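Local coordinates for extracellular solute-binding protein family 1 (Pseudothermotoga lettingae, PDB 5CI5) that binds alpha-D-tagatose in the crystal and probably delivers sugars to an ABC transporter as its extracellular solute-binding protein, at residues A[247-251]-A[262-268]; A[283-287]-A[356-360]. One frame throughout, in Å; residues are numbered along the deposited sequence. Where two conformers were deposited one is given.

Contact 1 of 2, residues A[247-251]-A[262-268]; sequences EDDYR and AIGGPWS. With T6T (alpha-D-tagatopyranose), chain C.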
loop_
_atom_site.group_PDB
_atom_site.type_symbol
_atom_site.label_atom_id
_atom_site.label_comp_id
_atom_site.label_asym_id
_atom_site.label_seq_id
_atom_site.Cartn_x
_atom_site.Cartn_y
_atom_site.Cartn_z
ATOM N N GLU A 247 -0.760 2.967 -9.918
ATOM C CA GLU A 247 0.599 3.051 -9.376
ATOM C C GLU A 247 1.600 2.035 -9.911
ATOM O O GLU A 247 2.745 2.395 -10.176
ATOM C CB GLU A 247 0.600 2.850 -7.864
ATOM C CG GLU A 247 -0.095 3.865 -7.034
ATOM C CD GLU A 247 -0.054 3.488 -5.560
ATOM O OE1 GLU A 247 0.477 2.405 -5.234
ATOM O OE2 GLU A 247 -0.560 4.265 -4.735
ATOM N N ASP A 248 1.215 0.757 -9.981
ATOM C CA ASP A 248 2.195 -0.268 -10.306
ATOM C C ASP A 248 2.551 -0.185 -11.793
ATOM O O ASP A 248 3.723 -0.301 -12.158
ATOM C CB ASP A 248 1.686 -1.650 -9.939
ATOM C CG ASP A 248 1.403 -1.790 -8.453
ATOM O OD1 ASP A 248 2.259 -1.337 -7.663
ATOM O OD2 ASP A 248 0.367 -2.387 -8.065
ATOM N N ASP A 249 1.545 0.060 -12.632
ATOM C CA ASP A 249 1.763 0.333 -14.044
ATOM C C ASP A 249 2.669 1.561 -14.218
ATOM O O ASP A 249 3.630 1.552 -15.002
ATOM C CB ASP A 249 0.426 0.557 -14.747
ATOM C CG ASP A 249 -0.530 -0.585 -14.548
ATOM O OD1 ASP A 249 -0.098 -1.735 -14.750
ATOM O OD2 ASP A 249 -1.700 -0.342 -14.165
ATOM N N TYR A 250 2.387 2.606 -13.449
ATOM C CA TYR A 250 3.167 3.843 -13.563
ATOM C C TYR A 250 4.620 3.626 -13.140
ATOM O O TYR A 250 5.517 4.251 -13.712
ATOM C CB TYR A 250 2.518 4.965 -12.756
ATOM C CG TYR A 250 1.126 5.322 -13.247
ATOM C CD1 TYR A 250 0.837 5.355 -14.607
ATOM C CD2 TYR A 250 0.083 5.607 -12.352
ATOM C CE1 TYR A 250 -0.426 5.682 -15.056
ATOM C CE2 TYR A 250 -1.179 5.916 -12.795
ATOM C CZ TYR A 250 -1.434 5.955 -14.154
ATOM O OH TYR A 250 -2.666 6.284 -14.638
ATOM N N ARG A 251 4.866 2.775 -12.142
ATOM C CA ARG A 251 6.232 2.471 -11.717
ATOM C C ARG A 251 6.978 1.780 -12.854
ATOM O O ARG A 251 8.142 2.076 -13.129
ATOM C CB ARG A 251 6.246 1.588 -10.460
ATOM C CG ARG A 251 7.623 1.257 -9.948
ATOM C CD ARG A 251 7.589 0.198 -8.846
ATOM N NE ARG A 251 7.057 -1.072 -9.321
ATOM C CZ ARG A 251 5.867 -1.580 -8.984
ATOM N NH1 ARG A 251 5.043 -0.962 -8.140
ATOM N NH2 ARG A 251 5.506 -2.750 -9.481
ATOM N N ALA A 262 4.688 9.495 -9.711
ATOM C CA ALA A 262 3.552 8.672 -9.318
ATOM C C ALA A 262 3.498 8.613 -7.811
ATOM O O ALA A 262 4.391 9.110 -7.131
ATOM C CB ALA A 262 3.681 7.268 -9.889
ATOM N N ILE A 263 2.461 7.991 -7.283
ATOM C CA ILE A 263 2.445 7.662 -5.876
ATOM C C ILE A 263 3.130 6.319 -5.684
ATOM O O ILE A 263 2.860 5.375 -6.412
ATOM C CB ILE A 263 1.000 7.665 -5.310
ATOM C CG1 ILE A 263 0.441 9.077 -5.398
ATOM C CG2 ILE A 263 1.013 7.160 -3.869
ATOM C CD1 ILE A 263 -0.976 9.215 -4.963
ATOM N N GLY A 264 4.053 6.244 -4.717
ATOM C CA GLY A 264 4.761 5.014 -4.426
ATOM C C GLY A 264 5.380 5.071 -3.048
ATOM O O GLY A 264 4.970 5.857 -2.202
ATOM N N GLY A 265 6.393 4.250 -2.828
ATOM C CA GLY A 265 6.981 4.123 -1.502
ATOM C C GLY A 265 8.032 3.029 -1.480
ATOM O O GLY A 265 8.504 2.595 -2.538
ATOM N N PRO A 266 8.413 2.563 -0.280
ATOM C CA PRO A 266 9.584 1.668 -0.212
ATOM C C PRO A 266 9.416 0.317 -0.889
ATOM O O PRO A 266 10.430 -0.256 -1.282
ATOM C CB PRO A 266 9.811 1.527 1.311
ATOM C CG PRO A 266 8.534 1.937 1.953
ATOM C CD PRO A 266 7.993 3.028 1.047
ATOM N N TRP A 267 8.191 -0.185 -1.081
ATOM C CA TRP A 267 8.014 -1.422 -1.864
ATOM C C TRP A 267 8.407 -1.226 -3.331
ATOM O O TRP A 267 8.754 -2.188 -4.026
ATOM C CB TRP A 267 6.567 -1.928 -1.779
ATOM C CG TRP A 267 5.616 -1.082 -2.548
ATOM C CD1 TRP A 267 5.168 -1.306 -3.815
ATOM C CD2 TRP A 267 4.997 0.130 -2.114
ATOM N NE1 TRP A 267 4.321 -0.301 -4.208
ATOM C CE2 TRP A 267 4.199 0.601 -3.181
ATOM C CE3 TRP A 267 5.041 0.871 -0.927
ATOM C CZ2 TRP A 267 3.466 1.778 -3.094
ATOM C CZ3 TRP A 267 4.297 2.022 -0.839
ATOM C CH2 TRP A 267 3.513 2.465 -1.914
ATOM N N SER A 268 8.351 0.020 -3.798
ATOM C CA SER A 268 8.650 0.352 -5.167
ATOM C C SER A 268 10.102 0.129 -5.521
ATOM O O SER A 268 10.439 -0.050 -6.688
ATOM C CB SER A 268 8.337 1.816 -5.460
ATOM O OG SER A 268 7.021 2.155 -5.087
HETATM O O3 T6T C . 0.736 -0.316 0.817
HETATM C C3 T6T C . 0.491 -1.685 0.513
HETATM C C4 T6T C . -0.980 -1.994 0.793
HETATM O O4 T6T C . -1.311 -1.618 2.137
HETATM C C5 T6T C . -1.818 -1.227 -0.207
HETATM O O5 T6T C . -3.206 -1.490 0.007
HETATM C C6 T6T C . -1.404 -1.587 -1.630
HETATM O O6 T6T C . -0.027 -1.261 -1.810
HETATM C C2 T6T C . 0.848 -1.953 -0.914
HETATM O O2 T6T C . 0.771 -3.361 -1.170
HETATM C C1 T6T C . 2.283 -1.479 -1.232
HETATM O O1 T6T C . 3.243 -2.013 -0.396
HETATM O O HOH W 1 4.236 3.928 -8.404
HETATM O O HOH W 2 2.573 0.873 -6.231
HETATM O O HOH W 3 5.113 1.784 -6.843
#
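Glu247, Asp248 and Arg251 of helix 247-255 meet Ile263, Trp267 and Ser268 in a buried, water-mediated contact in the wall of the sugar pocket, where strand 261-264 runs into the next loop. No direct hydrogen bond joins the two segments; three waters do the bridging. One gives its protons to Glu247 O and Ile263 O. A second accepts the indole N-H, 2.9 Å from Trp267 NE1 and in the ring plane, while donating to Glu247 OE1 and Asp248 OD1. The third takes an N-H of Arg251 NH1 and lies 2.6 Å from Ser268 OG. Arg251 NH1 also forms a salt bridge with Asp248 OD1 (2.8 Å), reaching the anti side of the carboxylate, and Glu247 OE1 pairs with Arg139, a pocket residue. Glu247 passes CG 3.4 Å from Ile263 O, and its extended chain carries OE2 to Ile263 CG2. With CG between the backbone N and carbonyl carbon (chi1 72°), the Trp267 indole folds back over its turn, one face on Gly265 N and Ser268 OG, the other receiving T6T C1, 3.3 Å above its centre. The Gly265–Ser268 type I turn thus sets an indole against the sugar's C1 hydroxymethyl arm, an aromatic wall characteristic of periplasmic-type sugar-binding proteins.

Contact 2 of 2, residues A[283-287]-A[356-360]; sequences YSVAL and KWQII
Strand 283-286 and helix 356-360 run almost in the same direction, their short axes 19° apart and 7.8 Å from each other at closest approach, with Val285 and Lys356 nearest along the backbone. No hydrogen bond crosses directly, and the contact is made by Lys356 and Ile359 lying against the strand. The lysine chain leaves the helix toward the N-terminal end of the strand: its CG is 3.7 Å from Ser284 OG, and CD comes equally near Tyr283 CE2. A bend at chi3 (-54°) turns CE toward the phenol, 3.7 Å from Tyr283 OH, and a second at chi4 (-70°) sets the direction of NZ, the two side chains crossing at about a right angle. That hydroxyl is hydrogen-bonded to Glu273, whereas the ammonium is paired with Asp354, makes a cation-pi contact with Phe269 and weakly contacts a water that donates to Tyr283 O. Shortening this lysine to an alanine is likely to leave Asp354 without its cationic mate and to open a gap beside Ser284 OG and the tyrosine ring. Val285 points at the helix and sets CG2 3.6 Å from Lys356 O. One helical turn on, Ile359 places CG2 4.1 Å from Ala286 CA in one of its two conformers, so the detail of this packing is less certain. Through Ser284 and Ala286 the strand pairs with strand 140-144, and Val285 also touches Phe269. What results is a helix laid along the edge strand of a small antiparallel sheet, an alpha/beta layer packing within the solute-binding fold.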
loop_
_atom_site.group_PDB
_atom_site.type_symbol
_atom_site.label_atom_id
_atom_site.label_comp_id
_atom_site.label_asym_id
_atom_site.label_seq_id
_atom_site.Cartn_x
_atom_site.Cartn_y
_atom_site.Cartn_z
ATOM N N TYR A 283 16.192 7.776 -9.448
ATOM C CA TYR A 283 14.829 8.009 -8.990
ATOM C C TYR A 283 14.885 8.304 -7.507
ATOM O O TYR A 283 15.858 7.950 -6.828
ATOM C CB TYR A 283 13.932 6.795 -9.269
ATOM C CG TYR A 283 14.179 5.633 -8.332
ATOM C CD1 TYR A 283 15.110 4.641 -8.655
ATOM C CD2 TYR A 283 13.491 5.515 -7.119
ATOM C CE1 TYR A 283 15.354 3.604 -7.816
ATOM C CE2 TYR A 283 13.724 4.472 -6.274
ATOM C CZ TYR A 283 14.651 3.507 -6.625
ATOM O OH TYR A 283 14.906 2.446 -5.788
ATOM N N SER A 284 13.862 8.985 -6.981
ATOM C CA SER A 284 13.797 9.209 -5.547
ATOM C C SER A 284 12.368 9.308 -5.043
ATOM O O SER A 284 11.413 9.037 -5.791
ATOM C CB SER A 284 14.545 10.470 -5.166
ATOM O OG SER A 284 14.838 10.407 -3.778
ATOM N N VAL A 285 12.238 9.671 -3.770
ATOM C CA VAL A 285 10.946 9.894 -3.165
ATOM C C VAL A 285 10.974 11.209 -2.417
ATOM O O VAL A 285 12.033 11.712 -2.068
ATOM C CB VAL A 285 10.554 8.757 -2.193
ATOM C CG1 VAL A 285 10.362 7.468 -2.952
ATOM C CG2 VAL A 285 11.625 8.593 -1.116
ATOM N N ALA A 286 9.794 11.764 -2.179
ATOM C CA ALA A 286 9.638 12.980 -1.407
ATOM C C ALA A 286 8.258 12.977 -0.809
ATOM O O ALA A 286 7.362 12.287 -1.304
ATOM C CB ALA A 286 9.826 14.212 -2.271
ATOM N N LEU A 287 8.068 13.756 0.242
ATOM C CA LEU A 287 6.726 13.997 0.737
ATOM C C LEU A 287 5.818 14.390 -0.435
ATOM O O LEU A 287 6.175 15.243 -1.248
ATOM C CB LEU A 287 6.753 15.101 1.785
ATOM C CG LEU A 287 5.433 15.524 2.414
ATOM C CD1 LEU A 287 4.773 14.384 3.181
ATOM C CD2 LEU A 287 5.690 16.699 3.352
ATOM N N LYS A 356 16.730 8.368 0.411
ATOM C CA LYS A 356 15.353 7.942 0.189
ATOM C C LYS A 356 14.732 7.522 1.505
ATOM O O LYS A 356 13.578 7.793 1.802
ATOM C CB LYS A 356 15.255 6.761 -0.795
ATOM C CG LYS A 356 15.593 7.090 -2.219
ATOM C CD LYS A 356 15.109 5.999 -3.200
ATOM C CE LYS A 356 15.611 4.591 -2.856
ATOM N NZ LYS A 356 17.057 4.437 -3.088
ATOM N N TRP A 357 15.518 6.853 2.321
ATOM C CA TRP A 357 14.950 6.282 3.534
ATOM C C TRP A 357 14.806 7.305 4.663
ATOM O O TRP A 357 13.940 7.153 5.528
ATOM C CB TRP A 357 15.786 5.094 3.968
ATOM C CG TRP A 357 15.440 3.938 3.138
ATOM C CD1 TRP A 357 16.033 3.550 1.994
ATOM C CD2 TRP A 357 14.364 3.020 3.367
ATOM N NE1 TRP A 357 15.414 2.432 1.488
ATOM C CE2 TRP A 357 14.378 2.095 2.324
ATOM C CE3 TRP A 357 13.387 2.901 4.365
ATOM C CZ2 TRP A 357 13.466 1.051 2.241
ATOM C CZ3 TRP A 357 12.479 1.872 4.277
ATOM C CH2 TRP A 357 12.530 0.958 3.235
ATOM N N GLN A 358 15.606 8.365 4.639
ATOM C CA GLN A 358 15.459 9.410 5.642
ATOM C C GLN A 358 14.066 9.983 5.571
ATOM O O GLN A 358 13.402 10.196 6.590
ATOM C CB GLN A 358 16.490 10.529 5.442
ATOM C CG GLN A 358 16.415 11.632 6.506
ATOM C CD GLN A 358 16.425 13.030 5.909
ATOM O OE1 GLN A 358 15.419 13.746 5.965
ATOM N NE2 GLN A 358 17.561 13.425 5.331
ATOM N N ILE A 359 13.626 10.216 4.343
ATOM C CA ILE A 359 12.340 10.802 4.087
ATOM C C ILE A 359 11.208 9.870 4.546
ATOM O O ILE A 359 10.189 10.303 5.090
ATOM C CB ILE A 359 12.230 11.137 2.572
ATOM C CG1 ILE A 359 13.327 12.154 2.197
ATOM C CG2 ILE A 359 10.887 11.673 2.257
ATOM C CD1 ILE A 359 13.537 12.407 0.677
ATOM N N ILE A 360 11.403 8.580 4.329
ATOM C CA ILE A 360 10.414 7.572 4.704
ATOM C C ILE A 360 10.265 7.519 6.217
ATOM O O ILE A 360 9.159 7.583 6.750
ATOM C CB ILE A 360 10.805 6.200 4.143
ATOM C CG1 ILE A 360 10.727 6.225 2.622
ATOM C CG2 ILE A 360 9.886 5.097 4.664
ATOM C CD1 ILE A 360 11.390 5.057 1.913
HETATM O O HOH W 4 17.448 5.812 -6.073
#

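Contact 1 and contact 2 use opposite outer strands of one three-stranded antiparallel sheet, 261-264 and 283-286, with strand 140-144 between them. The first is fully buried and borders the sugar, so its charged groups are bound up in waters and ion pairs; the second lies farther from the chain centre, is only partly buried, and relies on aliphatic chains, with a single lysine whose charge is met by Asp354, outside the two segments. Their helices differ, 247-255 and 355-363, yet the two contacts touch: Pro266 CB, in the turn that bears Trp267, packs 3.4 Å from Trp357 CH2 and also meets Ile360. The pocket turn and helix 355-363 are therefore continuous in packing.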